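Local coordinates for CalG4 (Micromonospora echinospora, PDB 3IA7), which belongs to the GT-B structural clan and is built from two Rossmann-like domains joined in one chain, at residues V82-N87 with H162-D167; G116-A121 with V166-K171; L340-V345 with R374-D379; K195-F200 with A309-F314. One frame throughout, in Å; residues are numbered along the deposited sequence. Where two conformers were deposited one is given.

Interaction 1 of 4, residues V82-N87 with H162-D167; sequences VYVREN and HSVLVD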
# COMPACT_ATOMS: atom_id res chain seq x y z
N VAL A 82 -12.98 30.38 -7.41
CA VAL A 82 -13.49 29.08 -6.96
C VAL A 82 -12.49 28.46 -5.97
O VAL A 82 -12.91 27.77 -5.07
CB VAL A 82 -13.87 28.06 -8.12
CG1 VAL A 82 -12.67 27.58 -8.89
CG2 VAL A 82 -14.58 26.86 -7.53
N TYR A 83 -11.21 28.74 -6.17
CA TYR A 83 -10.15 28.26 -5.25
C TYR A 83 -10.39 28.84 -3.85
O TYR A 83 -10.34 28.12 -2.82
CB TYR A 83 -8.77 28.71 -5.79
CG TYR A 83 -7.61 28.41 -4.86
CD1 TYR A 83 -7.08 27.10 -4.79
CD2 TYR A 83 -7.06 29.40 -4.03
CE1 TYR A 83 -6.00 26.82 -3.93
CE2 TYR A 83 -5.99 29.12 -3.17
CZ TYR A 83 -5.48 27.82 -3.13
OH TYR A 83 -4.43 27.51 -2.30
N VAL A 84 -10.63 30.15 -3.81
CA VAL A 84 -10.94 30.83 -2.55
C VAL A 84 -12.23 30.28 -1.91
O VAL A 84 -12.23 29.99 -0.70
CB VAL A 84 -10.95 32.38 -2.69
CG1 VAL A 84 -11.36 33.02 -1.36
CG2 VAL A 84 -9.53 32.88 -3.10
N ARG A 85 -13.30 30.14 -2.69
CA ARG A 85 -14.55 29.58 -2.18
C ARG A 85 -14.36 28.18 -1.61
O ARG A 85 -14.94 27.85 -0.57
CB ARG A 85 -15.67 29.55 -3.22
CG ARG A 85 -16.20 30.94 -3.63
CD ARG A 85 -17.51 30.83 -4.39
NE ARG A 85 -17.40 30.04 -5.62
CZ ARG A 85 -17.06 30.53 -6.81
NH1 ARG A 85 -16.78 31.83 -6.94
NH2 ARG A 85 -16.99 29.73 -7.86
N GLU A 86 -13.56 27.35 -2.27
CA GLU A 86 -13.29 25.99 -1.79
C GLU A 86 -12.53 26.01 -0.46
O GLU A 86 -12.87 25.23 0.47
CB GLU A 86 -12.43 25.22 -2.84
CG GLU A 86 -12.31 23.69 -2.51
CD GLU A 86 -13.57 22.90 -2.81
OE1 GLU A 86 -14.67 23.48 -2.91
OE2 GLU A 86 -13.46 21.65 -2.93
N ASN A 87 -11.52 26.89 -0.35
CA ASN A 87 -10.86 27.11 0.96
C ASN A 87 -11.91 27.49 2.03
O ASN A 87 -11.89 26.96 3.14
CB ASN A 87 -9.81 28.20 0.84
CG ASN A 87 -8.46 27.63 0.44
OD1 ASN A 87 -7.66 27.34 1.31
ND2 ASN A 87 -8.24 27.39 -0.87
N HIS A 162 -8.03 39.78 -4.62
CA HIS A 162 -7.39 40.55 -3.57
C HIS A 162 -8.43 41.11 -2.59
O HIS A 162 -8.23 41.04 -1.37
CB HIS A 162 -6.55 41.68 -4.20
CG HIS A 162 -5.84 42.53 -3.19
ND1 HIS A 162 -6.41 43.65 -2.62
CD2 HIS A 162 -4.62 42.39 -2.61
CE1 HIS A 162 -5.56 44.19 -1.76
NE2 HIS A 162 -4.47 43.44 -1.73
N SER A 163 -9.53 41.66 -3.11
CA SER A 163 -10.51 42.31 -2.24
C SER A 163 -11.16 41.26 -1.33
O SER A 163 -11.34 41.50 -0.12
CB SER A 163 -11.56 43.09 -3.04
OG SER A 163 -12.26 42.23 -3.93
N VAL A 164 -11.46 40.09 -1.89
CA VAL A 164 -12.07 39.02 -1.12
C VAL A 164 -11.11 38.58 -0.04
O VAL A 164 -11.49 38.32 1.07
CB VAL A 164 -12.46 37.80 -2.00
CG1 VAL A 164 -12.77 36.58 -1.11
CG2 VAL A 164 -13.69 38.15 -2.86
N LEU A 165 -9.85 38.44 -0.40
CA LEU A 165 -8.85 37.96 0.53
C LEU A 165 -8.48 38.92 1.65
O LEU A 165 -8.33 38.49 2.82
CB LEU A 165 -7.60 37.41 -0.22
CG LEU A 165 -7.81 36.06 -0.95
CD1 LEU A 165 -6.56 35.70 -1.67
CD2 LEU A 165 -8.20 34.84 -0.05
N VAL A 166 -8.35 40.22 1.33
CA VAL A 166 -8.13 41.20 2.38
C VAL A 166 -9.26 41.13 3.43
O VAL A 166 -8.99 41.17 4.63
CB VAL A 166 -8.03 42.66 1.83
CG1 VAL A 166 -8.06 43.70 2.97
CG2 VAL A 166 -6.75 42.81 1.02
N ASP A 167 -10.49 41.06 2.96
CA ASP A 167 -11.67 41.04 3.82
C ASP A 167 -11.65 39.80 4.72
O ASP A 167 -11.82 39.89 5.95
CB ASP A 167 -12.94 41.06 2.98
CG ASP A 167 -14.19 41.28 3.83
OD1 ASP A 167 -14.42 42.40 4.31
OD2 ASP A 167 -14.90 40.30 4.04
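V84 of helix 75-98 meets V164 and L165 of helix 159-170 in a small and wholly apolar contact. The V84 methyls divide the work. CG1 lies anti to the backbone N (chi1 177°), which carries it to the neighbouring helix, where it sits 3.8 Å from V164 CG1; their side chains run antiparallel, one alongside the other. L165 reaches in with one branch: its CD2 is 3.9 Å from V84 CG2 and just as close to V84 CG1, so a single leucine methyl touches both methyls of the valine.

Polar bonds lie beside the contact, one of them internal to helix 75-98. N87 ND2 donates to Y83 O at 3.0 Å, almost straight (177° at the hydrogen), from above the carbonyl plane, while N87 N reaches the same oxygen from the opposite face. The same ND2 lies 3.5 Å above the Y83 ring, over its centre, and N87 OD1 accepts from A115 N, which fixes the amide against helix 113-123. V178 and W182 of helix 178-182 also press on L165.

With only methyl groups touching, the two helices of the N-terminal domain are joined by dispersion and burial, an interaction with little directional demand.

Interaction 2 of 4, residues G116-A121 with V166-K171; sequences GRLLAA and VDLLGK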
# COMPACT_ATOMS: atom_id res chain seq x y z
N GLY A 116 -6.42 26.24 6.24
CA GLY A 116 -5.65 25.65 7.33
C GLY A 116 -5.05 26.67 8.25
O GLY A 116 -5.10 26.54 9.47
N ARG A 117 -4.45 27.68 7.65
CA ARG A 117 -3.77 28.73 8.42
C ARG A 117 -4.79 29.62 9.18
O ARG A 117 -4.51 30.05 10.30
CB ARG A 117 -2.88 29.57 7.51
CG ARG A 117 -1.72 28.76 6.92
CD ARG A 117 -0.74 29.69 6.23
NE ARG A 117 -0.18 30.63 7.20
CZ ARG A 117 0.27 31.84 6.89
NH1 ARG A 117 0.31 32.24 5.64
NH2 ARG A 117 0.71 32.62 7.86
N LEU A 118 -5.95 29.87 8.59
CA LEU A 118 -7.00 30.65 9.30
C LEU A 118 -7.61 29.87 10.52
O LEU A 118 -7.88 30.46 11.54
CB LEU A 118 -8.06 31.17 8.31
CG LEU A 118 -7.48 32.21 7.28
CD1 LEU A 118 -8.66 32.66 6.37
CD2 LEU A 118 -6.82 33.43 7.99
N LEU A 119 -7.80 28.57 10.37
CA LEU A 119 -8.28 27.68 11.46
C LEU A 119 -7.29 27.75 12.58
O LEU A 119 -7.66 27.96 13.75
CB LEU A 119 -8.40 26.24 10.94
CG LEU A 119 -9.64 25.92 10.08
CD1 LEU A 119 -9.51 24.44 9.64
CD2 LEU A 119 -10.97 26.10 10.87
N ALA A 120 -6.02 27.63 12.22
CA ALA A 120 -4.91 27.69 13.19
C ALA A 120 -4.86 29.05 13.92
O ALA A 120 -4.65 29.09 15.12
CB ALA A 120 -3.56 27.40 12.48
N ALA A 121 -5.04 30.15 13.19
CA ALA A 121 -5.11 31.46 13.82
C ALA A 121 -6.31 31.60 14.77
O ALA A 121 -6.14 32.00 15.92
CB ALA A 121 -5.14 32.56 12.74
N VAL A 166 -8.35 40.22 1.33
CA VAL A 166 -8.13 41.20 2.38
C VAL A 166 -9.26 41.13 3.43
O VAL A 166 -8.99 41.17 4.63
CB VAL A 166 -8.03 42.66 1.83
CG1 VAL A 166 -8.06 43.70 2.97
CG2 VAL A 166 -6.75 42.81 1.02
N ASP A 167 -10.49 41.06 2.96
CA ASP A 167 -11.67 41.04 3.82
C ASP A 167 -11.65 39.80 4.72
O ASP A 167 -11.82 39.89 5.95
CB ASP A 167 -12.94 41.06 2.98
CG ASP A 167 -14.19 41.28 3.83
OD1 ASP A 167 -14.42 42.40 4.31
OD2 ASP A 167 -14.90 40.30 4.04
N LEU A 168 -11.39 38.64 4.10
CA LEU A 168 -11.39 37.35 4.81
C LEU A 168 -10.29 37.33 5.89
O LEU A 168 -10.52 36.99 7.04
CB LEU A 168 -11.19 36.18 3.81
CG LEU A 168 -11.03 34.77 4.43
CD1 LEU A 168 -12.35 34.42 5.23
CD2 LEU A 168 -10.73 33.68 3.41
N LEU A 169 -9.05 37.65 5.49
CA LEU A 169 -7.94 37.72 6.44
C LEU A 169 -8.22 38.65 7.60
O LEU A 169 -7.88 38.37 8.73
CB LEU A 169 -6.67 38.23 5.72
CG LEU A 169 -6.01 37.22 4.79
CD1 LEU A 169 -4.66 37.83 4.21
CD2 LEU A 169 -5.74 35.93 5.43
N GLY A 170 -8.81 39.81 7.31
CA GLY A 170 -9.14 40.79 8.34
C GLY A 170 -10.11 40.23 9.38
O GLY A 170 -10.03 40.58 10.56
N LYS A 171 -11.03 39.37 8.93
CA LYS A 171 -11.96 38.69 9.84
C LYS A 171 -11.27 37.75 10.84
O LYS A 171 -11.87 37.37 11.83
CB LYS A 171 -13.03 37.91 9.06
CG LYS A 171 -14.06 38.84 8.45
CD LYS A 171 -15.00 38.07 7.53
CE LYS A 171 -15.99 39.03 6.89
NZ LYS A 171 -17.02 38.29 6.04
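L118 meets L168 and L169 where two helices of the N-terminal Rossmann-like domain of a GT-B fold lie against each other. Helix 113-123, which carries L118, forms the beta-alpha-beta crossover between the parallel strands 105-109 and 127-131. Helix 159-170 belongs to the long connection that follows strand 127-131, and it packs outside that crossover.

The tight part is a three-leucine cluster. L118 points at the other helix and spreads its two methyls over consecutive residues: CD2 lies 3.7 Å from L169 CD2, where the two side chains cross at about a right angle, while CD1 goes to L168. The two partners do not begin by pointing at L118; their ends bend toward it. L169 does so with its CG beside the backbone N (chi1 -74°), whereas L168 has its CG anti to that atom (chi1 174°); together with their successive positions on the helix, these torsions bring the pair to different branches of one leucine. L91 of helix 75-98 and Y181 of helix 178-182 close round L118 as well.

The outer side of helix 159-170 is exposed and carries the charged D167 and K171. A long, weak ion pair, K171 NZ to D167 OD2 at 3.5 Å, spans one turn there without crossing to helix 113-123. L168, partly exposed, borders the solvent side, and L118 CD1 rests 3.7 Å from L168 CG and 3.8 Å from L168 CD2.

Interaction 3 of 4, residues L340-V345 with R374-D379; sequences LGLGSV and RRMQRD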
# COMPACT_ATOMS: atom_id res chain seq x y z
N LEU A 340 16.01 16.20 -14.86
CA LEU A 340 16.91 15.32 -14.15
C LEU A 340 17.42 14.13 -14.97
O LEU A 340 18.21 13.32 -14.47
CB LEU A 340 16.22 14.79 -12.86
CG LEU A 340 15.90 15.91 -11.84
CD1 LEU A 340 15.24 15.32 -10.63
CD2 LEU A 340 17.22 16.58 -11.46
N GLY A 341 16.93 13.98 -16.18
CA GLY A 341 17.36 12.83 -17.03
C GLY A 341 16.89 11.49 -16.52
O GLY A 341 17.62 10.50 -16.61
N LEU A 342 15.67 11.45 -15.96
CA LEU A 342 15.11 10.21 -15.37
C LEU A 342 14.08 9.58 -16.30
O LEU A 342 13.46 8.55 -15.99
CB LEU A 342 14.42 10.50 -14.02
CG LEU A 342 15.33 11.18 -12.99
CD1 LEU A 342 14.48 11.59 -11.76
CD2 LEU A 342 16.45 10.18 -12.58
N GLY A 343 13.87 10.22 -17.45
CA GLY A 343 12.89 9.76 -18.43
C GLY A 343 12.95 10.63 -19.70
O GLY A 343 13.57 11.71 -19.72
N SER A 344 12.30 10.15 -20.74
CA SER A 344 12.09 10.90 -21.95
C SER A 344 10.60 11.29 -22.09
O SER A 344 9.75 10.88 -21.28
CB SER A 344 12.57 10.07 -23.14
OG SER A 344 11.78 8.91 -23.27
N VAL A 345 10.31 12.09 -23.09
CA VAL A 345 8.96 12.58 -23.30
C VAL A 345 8.57 12.37 -24.77
O VAL A 345 9.38 12.58 -25.66
CB VAL A 345 8.84 14.06 -22.87
CG1 VAL A 345 9.72 14.99 -23.73
CG2 VAL A 345 7.38 14.53 -22.90
N ARG A 374 18.28 4.59 -10.69
CA ARG A 374 18.67 3.77 -9.54
C ARG A 374 19.09 4.64 -8.32
O ARG A 374 18.75 4.31 -7.19
CB ARG A 374 19.75 2.78 -9.93
CG ARG A 374 19.13 1.65 -10.72
CD ARG A 374 20.07 0.55 -10.97
NE ARG A 374 19.52 -0.37 -11.95
CZ ARG A 374 20.27 -1.19 -12.67
NH1 ARG A 374 21.58 -1.16 -12.53
NH2 ARG A 374 19.71 -2.02 -13.54
N ARG A 375 19.78 5.75 -8.58
CA ARG A 375 20.09 6.73 -7.51
C ARG A 375 18.82 7.33 -6.95
O ARG A 375 18.67 7.48 -5.71
CB ARG A 375 21.06 7.81 -8.03
CG ARG A 375 22.53 7.33 -8.14
CD ARG A 375 23.45 8.02 -7.07
NE ARG A 375 24.79 8.31 -7.60
CZ ARG A 375 25.58 9.31 -7.20
NH1 ARG A 375 25.19 10.16 -6.25
NH2 ARG A 375 26.78 9.47 -7.75
N MSE A 376 17.86 7.64 -7.82
CA MSE A 376 16.55 8.17 -7.34
C MSE A 376 15.79 7.12 -6.51
O MSE A 376 15.14 7.47 -5.53
CB MSE A 376 15.64 8.64 -8.52
CG MSE A 376 14.26 9.21 -8.05
SE MSE A 376 14.50 10.77 -6.85
CE MSE A 376 15.15 12.15 -7.99
N GLN A 377 15.84 5.87 -6.93
CA GLN A 377 15.24 4.77 -6.15
C GLN A 377 15.79 4.72 -4.72
O GLN A 377 15.03 4.54 -3.75
CB GLN A 377 15.46 3.42 -6.85
CG GLN A 377 14.99 2.17 -6.06
CD GLN A 377 15.21 0.87 -6.85
OE1 GLN A 377 16.16 0.75 -7.59
NE2 GLN A 377 14.33 -0.11 -6.66
N ARG A 378 17.10 4.84 -4.60
CA ARG A 378 17.75 4.83 -3.28
C ARG A 378 17.31 6.05 -2.45
O ARG A 378 17.02 5.87 -1.26
CB ARG A 378 19.28 4.66 -3.42
CG ARG A 378 19.70 3.19 -3.90
CD ARG A 378 18.95 2.05 -3.10
NE ARG A 378 18.44 0.93 -3.94
CZ ARG A 378 17.95 -0.23 -3.48
NH1 ARG A 378 17.90 -0.50 -2.18
NH2 ARG A 378 17.53 -1.16 -4.34
N ASP A 379 17.23 7.23 -3.08
CA ASP A 379 16.73 8.45 -2.41
C ASP A 379 15.35 8.20 -1.83
O ASP A 379 15.13 8.42 -0.62
CB ASP A 379 16.73 9.64 -3.37
CG ASP A 379 18.12 10.08 -3.75
OD1 ASP A 379 19.11 9.59 -3.18
OD2 ASP A 379 18.22 10.92 -4.64
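M376, deposited as selenomethionine, carries the greater part of this contact through its terminal methyl, with L342 and L340 as its partners. Its CG lies anti to the backbone N (chi1 -180°), and the chain then bends at both following torsions, bringing CE round toward the turn between helix 331-339 and strand 343-345. There CE lies 3.9 Å from L342 CD1.

L342 is the larger of the two leucine surfaces. It runs across M376, nearly perpendicular to it. F314 of helix 307-315, V337 of helix 331-339 and V373 of helix 367-381 also pack on L342, which is buried. L340 adds a smaller, looser touch, with its CD1 4.1 Å from the same CE. Between the leucines the chain turns at G341, which has a positive phi of 69° and forms a Schellman motif; both side chains flanking this turn point at helix 367-381. The carbonyl oxygen of G341 accepts from R372 NE, a polar link to that helix beside the apolar one.

The arrangement is a helix covering the end of a Rossmann-like alpha-beta unit, here where helix 331-339 gives way to edge strand 343-345 in the C-terminal GT-B domain.

Interaction 4 of 4, residues K195-F200 with A309-F314; sequences KSFQPF and AVLEAF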
# COMPACT_ATOMS: atom_id res chain seq x y z
N LYS A 195 13.97 14.29 -1.34
CA LYS A 195 14.58 15.60 -1.41
C LYS A 195 15.25 15.88 -2.77
O LYS A 195 15.25 17.03 -3.29
CB LYS A 195 15.59 15.76 -0.27
CG LYS A 195 16.05 17.20 -0.11
CD LYS A 195 16.91 17.34 1.18
CE LYS A 195 17.16 18.81 1.50
NZ LYS A 195 18.02 18.89 2.68
N SER A 196 15.85 14.84 -3.37
CA SER A 196 16.58 15.10 -4.60
C SER A 196 15.65 15.52 -5.74
O SER A 196 16.14 15.97 -6.79
CB SER A 196 17.41 13.89 -5.03
OG SER A 196 16.57 12.76 -5.19
N PHE A 197 14.37 15.20 -5.62
CA PHE A 197 13.42 15.51 -6.70
C PHE A 197 12.98 16.98 -6.56
O PHE A 197 12.45 17.57 -7.52
CB PHE A 197 12.18 14.60 -6.61
CG PHE A 197 11.33 14.60 -7.87
CD1 PHE A 197 11.88 14.21 -9.09
CD2 PHE A 197 9.99 14.95 -7.81
CE1 PHE A 197 11.10 14.19 -10.29
CE2 PHE A 197 9.17 14.91 -9.01
CZ PHE A 197 9.77 14.51 -10.24
N GLN A 198 13.22 17.59 -5.40
CA GLN A 198 12.85 18.99 -5.17
C GLN A 198 13.79 20.03 -5.86
O GLN A 198 15.03 20.09 -5.57
CB GLN A 198 12.84 19.26 -3.65
CG GLN A 198 12.70 20.72 -3.28
CD GLN A 198 11.27 21.25 -3.50
OE1 GLN A 198 10.29 20.54 -3.20
NE2 GLN A 198 11.14 22.51 -3.95
N PRO A 199 13.22 20.92 -6.71
CA PRO A 199 14.04 22.05 -7.25
C PRO A 199 14.61 22.93 -6.11
O PRO A 199 13.88 23.18 -5.14
CB PRO A 199 13.02 22.87 -8.10
CG PRO A 199 11.89 21.90 -8.43
CD PRO A 199 11.82 20.95 -7.20
N PHE A 200 15.88 23.35 -6.21
CA PHE A 200 16.54 24.18 -5.14
C PHE A 200 16.50 23.54 -3.72
O PHE A 200 16.44 24.26 -2.72
CB PHE A 200 15.90 25.59 -5.07
CG PHE A 200 16.02 26.37 -6.35
CD1 PHE A 200 17.10 27.24 -6.56
CD2 PHE A 200 15.08 26.22 -7.36
CE1 PHE A 200 17.23 27.95 -7.77
CE2 PHE A 200 15.20 26.92 -8.58
CZ PHE A 200 16.27 27.78 -8.78
N ALA A 309 2.51 8.94 -9.98
CA ALA A 309 2.87 7.85 -10.88
C ALA A 309 4.39 7.78 -11.09
O ALA A 309 4.96 6.70 -11.22
CB ALA A 309 2.16 8.02 -12.20
N VAL A 310 5.01 8.94 -11.19
CA VAL A 310 6.45 9.05 -11.40
C VAL A 310 7.22 8.41 -10.27
O VAL A 310 8.12 7.58 -10.49
CB VAL A 310 6.79 10.57 -11.65
CG1 VAL A 310 8.13 11.01 -11.15
CG2 VAL A 310 6.50 10.95 -13.15
N LEU A 311 6.88 8.81 -9.05
CA LEU A 311 7.62 8.34 -7.85
C LEU A 311 7.37 6.82 -7.60
O LEU A 311 8.25 6.11 -7.10
CB LEU A 311 7.16 9.20 -6.65
CG LEU A 311 7.59 10.69 -6.65
CD1 LEU A 311 7.14 11.42 -5.36
CD2 LEU A 311 9.06 10.92 -6.87
N GLU A 312 6.18 6.34 -7.97
CA GLU A 312 5.92 4.90 -7.96
C GLU A 312 6.90 4.13 -8.86
O GLU A 312 7.50 3.13 -8.41
CB GLU A 312 4.51 4.62 -8.44
CG GLU A 312 3.99 3.29 -8.02
CD GLU A 312 3.24 3.42 -6.74
OE1 GLU A 312 2.06 3.89 -6.79
OE2 GLU A 312 3.82 3.08 -5.67
N ALA A 313 7.07 4.59 -10.11
CA ALA A 313 8.04 4.04 -11.06
C ALA A 313 9.46 4.13 -10.49
O ALA A 313 10.20 3.13 -10.40
CB ALA A 313 7.97 4.76 -12.48
N PHE A 314 9.84 5.32 -10.00
CA PHE A 314 11.20 5.41 -9.47
C PHE A 314 11.44 4.56 -8.20
O PHE A 314 12.53 4.06 -8.07
CB PHE A 314 11.55 6.86 -9.22
CG PHE A 314 11.55 7.71 -10.47
CD1 PHE A 314 11.75 7.15 -11.75
CD2 PHE A 314 11.34 9.07 -10.35
CE1 PHE A 314 11.77 7.96 -12.89
CE2 PHE A 314 11.35 9.87 -11.44
CZ PHE A 314 11.54 9.34 -12.73
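The rings of F197 and F314 approach each other with the rim of one near the edge of the other: F197 CE1 lies close to the plane of the F314 ring, 4.5 Å from F314 CE2. One face of F314 is occupied from its own helix by V310 O, 3.4 Å above the ring plane and displaced toward the rim. Round F197 the neighbours come in obliquely.

This is a joint between the two Rossmann-like domains of the GT-B fold. F197 stands in a short 3-10 turn of the loop joining strands 189-191 and 208-210 of the N-terminal sheet, and its partners line helix 307-315 of the C-terminal domain. With CG anti to the backbone N (chi1 -165°), the ring is held out from the loop toward the helix. The V310 side chain lies roughly perpendicular to that of F197, and V310 CG1 is 4.0 Å from F197 CZ; L311 turns its end inward to put CD2 4.2 Å from F197 CD2. V337 of helix 331-339 touches F197, V310 and F314 alike, and R336 of the same helix donates through NE to F197 O.

Beyond the ring the loop is braced by Q198, whose OE1 accepts from A135 N. Q198 NE2 bonds to P199 O at 3.1 Å, lying in the carbonyl plane on a lone pair with 149° at the hydrogen.

How the interactions relate
From the N terminus, interaction 1 opens on helix 75-98; interaction 2 opens within that span, on helix 113-123, and ends on the same helix, 159-170. Their segments there overlap and their centres are about 10 Å apart, so one helix is tied to two others of the N-terminal domain. Interaction 4 then opens in the loop after strand 189-191 and closes a long loop on helix 307-315, joining the two domains. Interaction 3 follows in series, closing a short, largely helical loop of 28 residues within the C-terminal domain, its centre about 8 Å from that of interaction 4. These two touch directly, with Q377 packed beside F314. Interactions 1 and 3 lie on opposite sides of the chain's centre.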